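Local coordinates for putative membrane anchored protein (PDB 3LSO) that is of unknown function but, as a putative membrane-anchored protein with a signal sequence, probably acts at the cell envelope of Corynebacterium diphtheriae, at residues S298-I303 with S325-P330; G305-L310 with I446-F451. All blocks are in the same frame, centred on the assembly; numbering follows the deposited sequence.

Contact 1. Residues S298-I303 with S325-P330; sequences SYTGLI and SASLLP
The ring of Tyr299 is the one aromatic group here, and it lies alongside the side chain of Leu328, both pointing the same way from a non-hydrogen-bonded pair. Its CE2 meets CG of Leu328 at 4.1 Å. The approach is oblique to the ring. CG of Tyr299 sits beside its own backbone N (chi1 -55°), and the ring passes close to the carbonyl O of Ser327. The ring's hydroxyl bonds with Asp295 and Lys435. The ring also touches Met431 and Val433.

The backbones form a regular antiparallel ladder. Ser298, Thr300 and Leu302 face Leu329, Ser327 and Ser325 as hydrogen-bonded pairs. The straightest bond runs from Ser327 N to Thr300 O, 2.9 Å with 178° at the hydrogen, though the donor stands above the carbonyl plane. Ser325 N reaches Leu302 O at 2.8 Å, in plane and on a lone pair. At the other end the bond from Ser298 N to Leu329 O is weak, at 3.4 Å. Gly301 pairs with Ala326 as a non-hydrogen-bonded pair, their CA atoms 4.1 Å apart.

The face opposite the tyrosine is partly exposed. There CG2 of Thr300 touches Ser327 CB and Leu329 CD1, both at 3.8 Å, and the Thr300 and Leu329 side chains cross obliquely. CB of Leu302 rests on CB of Ser325 at 3.7 Å. Ser327 OG bonds with Thr411 OG1.

Strand 298-303 is an outermost strand of a four-stranded antiparallel sheet. Strand 321-329 is the next strand in, and its other edge bonds to strand 410-417 through Ala326 and Leu328. The face with Tyr299, Ala326 and Leu328 packs on strands 335-343, 425-435 and 440-453.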
ATOM      1  N   SER B 298      -0.834 -31.074   7.998  1.00 17.35           N
ATOM      2  CA  SER B 298      -1.425 -29.763   7.914  1.00 17.58           C
ATOM      3  C   SER B 298      -2.888 -29.908   7.484  1.00 17.17           C
ATOM      4  O   SER B 298      -3.280 -30.998   7.060  1.00 17.18           O
ATOM      5  CB  SER B 298      -0.580 -28.825   7.039  1.00 17.53           C
ATOM      6  OG  SER B 298      -0.859 -28.995   5.667  1.00 18.46           O
ATOM      7  N   TYR B 299      -3.673 -28.839   7.646  1.00 16.36           N
ATOM      8  CA  TYR B 299      -5.117 -28.893   7.512  1.00 16.09           C
ATOM      9  C   TYR B 299      -5.684 -27.819   6.583  1.00 16.03           C
ATOM     10  O   TYR B 299      -5.118 -26.739   6.409  1.00 15.94           O
ATOM     11  CB  TYR B 299      -5.756 -28.729   8.897  1.00 16.42           C
ATOM     12  CG  TYR B 299      -5.256 -29.720   9.900  1.00 16.76           C
ATOM     13  CD1 TYR B 299      -3.978 -29.622  10.396  1.00 17.81           C
ATOM     14  CD2 TYR B 299      -6.070 -30.759  10.352  1.00 18.33           C
ATOM     15  CE1 TYR B 299      -3.488 -30.537  11.294  1.00 20.75           C
ATOM     16  CE2 TYR B 299      -5.597 -31.704  11.262  1.00 19.94           C
ATOM     17  CZ  TYR B 299      -4.294 -31.578  11.728  1.00 22.18           C
ATOM     18  OH  TYR B 299      -3.766 -32.478  12.631  1.00 24.16           O
ATOM     19  N   THR B 300      -6.845 -28.113   6.018  1.00 15.86           N
ATOM     20  CA  THR B 300      -7.637 -27.136   5.266  1.00 15.66           C
ATOM     21  C   THR B 300      -9.142 -27.404   5.555  1.00 16.20           C
ATOM     22  O   THR B 300      -9.484 -28.283   6.383  1.00 16.01           O
ATOM     23  CB  THR B 300      -7.303 -27.148   3.743  1.00 14.90           C
ATOM     24  OG1 THR B 300      -8.128 -26.200   3.068  1.00 17.04           O
ATOM     25  CG2 THR B 300      -7.594 -28.474   3.132  1.00 14.21           C
ATOM     26  N   GLY B 301     -10.033 -26.656   4.899  1.00 15.77           N
ATOM     27  CA  GLY B 301     -11.440 -26.806   5.156  1.00 15.96           C
ATOM     28  C   GLY B 301     -12.278 -26.029   4.177  1.00 16.40           C
ATOM     29  O   GLY B 301     -11.753 -25.446   3.227  1.00 17.75           O
ATOM     30  N   LEU B 302     -13.586 -26.039   4.403  1.00 15.75           N
ATOM     31  CA  LEU B 302     -14.547 -25.372   3.555  1.00 14.83           C
ATOM     32  C   LEU B 302     -15.691 -25.007   4.453  1.00 14.76           C
ATOM     33  O   LEU B 302     -16.055 -25.792   5.338  1.00 14.78           O
ATOM     34  CB  LEU B 302     -15.090 -26.326   2.488  1.00 14.72           C
ATOM     35  CG  LEU B 302     -14.222 -26.833   1.334  1.00 14.08           C
ATOM     36  CD1 LEU B 302     -14.737 -28.170   0.761  1.00  9.83           C
ATOM     37  CD2 LEU B 302     -14.149 -25.776   0.257  1.00 13.15           C
ATOM     38  N   ILE B 303     -16.240 -23.811   4.253  1.00 14.59           N
ATOM     39  CA  ILE B 303     -17.529 -23.453   4.837  1.00 14.49           C
ATOM     40  C   ILE B 303     -18.435 -23.016   3.702  1.00 14.67           C
ATOM     41  O   ILE B 303     -18.039 -22.202   2.877  1.00 14.88           O
ATOM     42  CB  ILE B 303     -17.422 -22.382   5.917  1.00 14.01           C
ATOM     43  CG1 ILE B 303     -18.817 -21.972   6.382  1.00 13.28           C
ATOM     44  CG2 ILE B 303     -16.701 -21.165   5.382  1.00 15.01           C
ATOM     45  CD1 ILE B 303     -18.854 -21.446   7.805  1.00 11.54           C
ATOM     46  N   SER B 325     -16.616 -28.500   5.913  1.00 13.86           N
ATOM     47  CA  SER B 325     -15.779 -29.607   5.542  1.00 14.22           C
ATOM     48  C   SER B 325     -14.433 -29.363   6.191  1.00 14.06           C
ATOM     49  O   SER B 325     -13.993 -28.218   6.305  1.00 13.87           O
ATOM     50  CB  SER B 325     -15.639 -29.610   4.026  1.00 14.29           C
ATOM     51  OG  SER B 325     -14.898 -30.728   3.600  1.00 16.67           O
ATOM     52  N   ALA B 326     -13.771 -30.419   6.638  1.00 14.40           N
ATOM     53  CA  ALA B 326     -12.418 -30.262   7.225  1.00 14.17           C
ATOM     54  C   ALA B 326     -11.526 -31.405   6.766  1.00 14.09           C
ATOM     55  O   ALA B 326     -11.933 -32.572   6.843  1.00 14.85           O
ATOM     56  CB  ALA B 326     -12.485 -30.211   8.715  1.00 13.89           C
ATOM     57  N   SER B 327     -10.334 -31.082   6.274  1.00 13.27           N
ATOM     58  CA  SER B 327      -9.466 -32.094   5.715  1.00 12.72           C
ATOM     59  C   SER B 327      -8.148 -32.131   6.460  1.00 13.22           C
ATOM     60  O   SER B 327      -7.539 -31.097   6.675  1.00 14.62           O
ATOM     61  CB  SER B 327      -9.176 -31.756   4.261  1.00 12.63           C
ATOM     62  OG  SER B 327     -10.254 -32.030   3.402  1.00  9.98           O
ATOM     63  N   LEU B 328      -7.674 -33.307   6.834  1.00 13.01           N
ATOM     64  CA  LEU B 328      -6.283 -33.454   7.271  1.00 12.52           C
ATOM     65  C   LEU B 328      -5.452 -33.865   6.075  1.00 13.12           C
ATOM     66  O   LEU B 328      -5.812 -34.799   5.363  1.00 13.79           O
ATOM     67  CB  LEU B 328      -6.196 -34.520   8.343  1.00 12.18           C
ATOM     68  CG  LEU B 328      -4.869 -34.975   8.928  1.00 11.93           C
ATOM     69  CD1 LEU B 328      -5.222 -35.987   9.952  1.00 11.59           C
ATOM     70  CD2 LEU B 328      -3.927 -35.625   7.881  1.00 11.30           C
ATOM     71  N   LEU B 329      -4.327 -33.196   5.869  1.00 13.68           N
ATOM     72  CA  LEU B 329      -3.499 -33.409   4.698  1.00 14.10           C
ATOM     73  C   LEU B 329      -2.202 -34.126   5.083  1.00 14.76           C
ATOM     74  O   LEU B 329      -1.293 -33.490   5.590  1.00 15.30           O
ATOM     75  CB  LEU B 329      -3.196 -32.056   4.060  1.00 13.90           C
ATOM     76  CG  LEU B 329      -4.422 -31.167   3.778  1.00 15.96           C
ATOM     77  CD1 LEU B 329      -4.010 -29.754   3.400  1.00 15.28           C
ATOM     78  CD2 LEU B 329      -5.382 -31.761   2.715  1.00 15.44           C
ATOM     79  N   PRO B 330      -2.113 -35.451   4.857  1.00 15.11           N
ATOM     80  CA  PRO B 330      -0.965 -36.192   5.325  1.00 16.32           C
ATOM     81  C   PRO B 330       0.285 -35.547   4.831  1.00 17.60           C
ATOM     82  O   PRO B 330       0.311 -35.049   3.704  1.00 18.50           O
ATOM     83  CB  PRO B 330      -1.109 -37.547   4.633  1.00 15.87           C
ATOM     84  CG  PRO B 330      -2.480 -37.697   4.430  1.00 15.55           C
ATOM     85  CD  PRO B 330      -3.033 -36.332   4.136  1.00 15.32           C
TER

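Contact 2. Residues G305-L310 with I446-F451; sequences GSATSL and IPETAF
Thr308 carries the contact with two hydrogen bonds, one from its backbone and one from its side chain. Its backbone N donates to the carbonyl O of Glu448 at 2.9 Å. The bond is straight at the hydrogen, 165°, but the donor lies above the carbonyl plane. Its OG1 donates to the carbonyl O of Ala450 at 2.8 Å, in plane and on a lone pair. A chi1 of 60° puts OG1 in the crowded position between the backbone N and the carbonyl carbon, where it can reach Ala450. Carbonyl oxygens of both segments also take CA-H contacts. The CA-H of Glu448 points at Thr308 O, CA to O 3.3 Å, and CA of Ser309 meets Pro447 O at the same distance.

Apolar groups flank these bonds. CB of Ala307 touches CB of Glu448 at 3.8 Å. The Glu448 chain bends at chi2 (73°), and its carboxylate leads away from the loop. At the other end CD2 of Leu310 meets CB of Pro447 at 4.3 Å. CB of Ala450 points toward the loop, beside Ser309 O.

Two overlapping type I turns, Ile446 to Thr449 and Pro447 to Ala450, present the accepting carbonyls. Thr449 pins the first turn, because its backbone N and its OG1 both donate to Ile446 O. The bond closing the second, Ala450 N to Pro447 O, is weak. Thr449 OG1 also bonds with Phe429 N of strand 425-435. On the loop side, Ser309 OG bonds with Lys312 N.

The arrangement is a loop crossing over a corner in strand 440-453, where overlapping type I turns redirect the chain. Beyond the corner the backbone of Ala450 bonds to that of Ala314, part of the parallel pairing of strands 314-316 and 440-453 in this all-beta region.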
ATOM      1  N   GLY B 305     -18.959 -24.637   1.183  1.00 16.20           N
ATOM      2  CA  GLY B 305     -18.275 -25.056  -0.045  1.00 17.16           C
ATOM      3  C   GLY B 305     -17.129 -24.184  -0.557  1.00 17.22           C
ATOM      4  O   GLY B 305     -16.648 -24.393  -1.682  1.00 16.59           O
ATOM      5  N   SER B 306     -16.701 -23.221   0.257  1.00 17.06           N
ATOM      6  CA  SER B 306     -15.532 -22.426  -0.051  1.00 17.45           C
ATOM      7  C   SER B 306     -14.599 -22.356   1.123  1.00 17.45           C
ATOM      8  O   SER B 306     -15.020 -22.440   2.273  1.00 17.78           O
ATOM      9  CB  SER B 306     -15.936 -21.014  -0.443  1.00 17.95           C
ATOM     10  OG  SER B 306     -16.738 -21.038  -1.606  1.00 18.42           O
ATOM     11  N   ALA B 307     -13.315 -22.222   0.838  1.00 17.61           N
ATOM     12  CA  ALA B 307     -12.357 -21.994   1.895  1.00 17.76           C
ATOM     13  C   ALA B 307     -12.446 -20.507   2.122  1.00 18.00           C
ATOM     14  O   ALA B 307     -12.317 -19.741   1.172  1.00 19.36           O
ATOM     15  CB  ALA B 307     -10.974 -22.372   1.439  1.00 17.03           C
ATOM     16  N   THR B 308     -12.708 -20.077   3.345  1.00 17.56           N
ATOM     17  CA  THR B 308     -12.662 -18.656   3.623  1.00 17.21           C
ATOM     18  C   THR B 308     -11.346 -18.380   4.332  1.00 18.04           C
ATOM     19  O   THR B 308     -10.420 -19.165   4.225  1.00 19.14           O
ATOM     20  CB  THR B 308     -13.846 -18.232   4.443  1.00 16.85           C
ATOM     21  OG1 THR B 308     -13.826 -18.945   5.684  1.00 16.57           O
ATOM     22  CG2 THR B 308     -15.110 -18.542   3.692  1.00 13.93           C
ATOM     23  N   SER B 309     -11.237 -17.281   5.049  1.00 18.20           N
ATOM     24  CA  SER B 309     -10.013 -16.983   5.760  1.00 18.58           C
ATOM     25  C   SER B 309     -10.432 -15.969   6.795  1.00 19.63           C
ATOM     26  O   SER B 309     -11.541 -15.446   6.718  1.00 19.90           O
ATOM     27  CB  SER B 309      -9.001 -16.374   4.813  1.00 18.42           C
ATOM     28  OG  SER B 309      -9.411 -15.071   4.407  1.00 18.71           O
ATOM     29  N   LEU B 310      -9.580 -15.663   7.763  1.00 20.47           N
ATOM     30  CA  LEU B 310     -10.017 -14.704   8.780  1.00 21.54           C
ATOM     31  C   LEU B 310      -9.890 -13.257   8.351  1.00 21.56           C
ATOM     32  O   LEU B 310     -10.507 -12.389   8.959  1.00 22.46           O
ATOM     33  CB  LEU B 310      -9.416 -14.974  10.171  1.00 21.76           C
ATOM     34  CG  LEU B 310      -8.062 -15.668  10.203  1.00 23.48           C
ATOM     35  CD1 LEU B 310      -6.981 -14.628   9.926  1.00 26.56           C
ATOM     36  CD2 LEU B 310      -7.824 -16.355  11.521  1.00 23.68           C
ATOM     37  N   ILE B 446      -9.419 -24.212  12.036  1.00 17.09           N
ATOM     38  CA  ILE B 446      -9.211 -24.211  10.599  1.00 16.79           C
ATOM     39  C   ILE B 446      -9.687 -22.876  10.071  1.00 17.46           C
ATOM     40  O   ILE B 446     -10.895 -22.636   9.977  1.00 19.19           O
ATOM     41  CB  ILE B 446      -9.875 -25.436   9.901  1.00 16.24           C
ATOM     42  CG1 ILE B 446      -9.114 -26.712  10.269  1.00 15.29           C
ATOM     43  CG2 ILE B 446      -9.805 -25.321   8.387  1.00 16.18           C
ATOM     44  CD1 ILE B 446      -9.808 -27.927   9.858  1.00 13.75           C
ATOM     45  N   PRO B 447      -8.746 -21.971   9.766  1.00 17.29           N
ATOM     46  CA  PRO B 447      -9.126 -20.624   9.329  1.00 16.62           C
ATOM     47  C   PRO B 447      -9.894 -20.664   8.030  1.00 16.17           C
ATOM     48  O   PRO B 447     -10.464 -19.664   7.657  1.00 16.31           O
ATOM     49  CB  PRO B 447      -7.779 -19.918   9.083  1.00 16.87           C
ATOM     50  CG  PRO B 447      -6.755 -20.727   9.800  1.00 17.17           C
ATOM     51  CD  PRO B 447      -7.284 -22.143   9.860  1.00 17.10           C
ATOM     52  N   GLU B 448      -9.902 -21.794   7.328  1.00 15.63           N
ATOM     53  CA  GLU B 448     -10.626 -21.849   6.057  1.00 15.20           C
ATOM     54  C   GLU B 448     -12.115 -22.096   6.297  1.00 14.85           C
ATOM     55  O   GLU B 448     -12.899 -22.117   5.335  1.00 15.55           O
ATOM     56  CB  GLU B 448     -10.056 -22.900   5.105  1.00 15.11           C
ATOM     57  CG  GLU B 448      -8.694 -22.562   4.541  1.00 15.82           C
ATOM     58  CD  GLU B 448      -7.551 -22.685   5.554  1.00 19.34           C
ATOM     59  OE1 GLU B 448      -7.783 -23.001   6.750  1.00 20.66           O
ATOM     60  OE2 GLU B 448      -6.393 -22.454   5.148  1.00 21.42           O
ATOM     61  N   THR B 449     -12.504 -22.261   7.561  1.00 13.05           N
ATOM     62  CA  THR B 449     -13.902 -22.417   7.899  1.00 12.38           C
ATOM     63  C   THR B 449     -14.446 -21.172   8.615  1.00 11.83           C
ATOM     64  O   THR B 449     -15.583 -21.148   9.077  1.00 11.79           O
ATOM     65  CB  THR B 449     -14.135 -23.699   8.755  1.00 13.18           C
ATOM     66  OG1 THR B 449     -13.635 -23.521  10.096  1.00 13.53           O
ATOM     67  CG2 THR B 449     -13.460 -24.911   8.091  1.00 12.08           C
ATOM     68  N   ALA B 450     -13.636 -20.120   8.690  1.00 10.44           N
ATOM     69  CA  ALA B 450     -13.997 -18.954   9.516  1.00  8.76           C
ATOM     70  C   ALA B 450     -15.254 -18.238   9.024  1.00  6.94           C
ATOM     71  O   ALA B 450     -15.420 -18.068   7.817  1.00  7.95           O
ATOM     72  CB  ALA B 450     -12.840 -17.974   9.563  1.00  8.82           C
ATOM     73  N   PHE B 451     -16.103 -17.795   9.942  1.00  3.61           N
ATOM     74  CA  PHE B 451     -17.232 -16.962   9.574  1.00  2.00           C
ATOM     75  C   PHE B 451     -17.373 -15.808  10.542  1.00  2.00           C
ATOM     76  O   PHE B 451     -16.927 -15.899  11.676  1.00  2.00           O
ATOM     77  CB  PHE B 451     -18.521 -17.784   9.487  1.00  2.00           C
ATOM     78  CG  PHE B 451     -19.006 -18.349  10.811  1.00  2.00           C
ATOM     79  CD1 PHE B 451     -19.840 -17.609  11.639  1.00  2.00           C
ATOM     80  CD2 PHE B 451     -18.668 -19.629  11.196  1.00  2.00           C
ATOM     81  CE1 PHE B 451     -20.296 -18.111  12.815  1.00  2.00           C
ATOM     82  CE2 PHE B 451     -19.127 -20.142  12.383  1.00  2.00           C
ATOM     83  CZ  PHE B 451     -19.943 -19.379  13.191  1.00  2.00           C
TER

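Both contacts are partly buried and belong to the same all-beta region, with centres about 10 Å apart. Contact 1 is a ladder between two strands of one sheet, whose cross-strand hydrogen bonds are all backbone to backbone. Contact 2 is smaller and irregular, and joins a loop to a turned corner; a threonine side chain supplies one of its two bonds. The loop 305-310 follows strand 298-303 closely. They meet directly: CG2 of Ile303 touches CG2 of Thr308 at 3.5 Å, and CD1 of Ile446 packs on Thr300 O. In contact 1 Gly301, Ala326 and Leu328 are buried and none of the touching residues is exposed; in contact 2 Leu310 and Ala450 are buried while Ala307 is exposed.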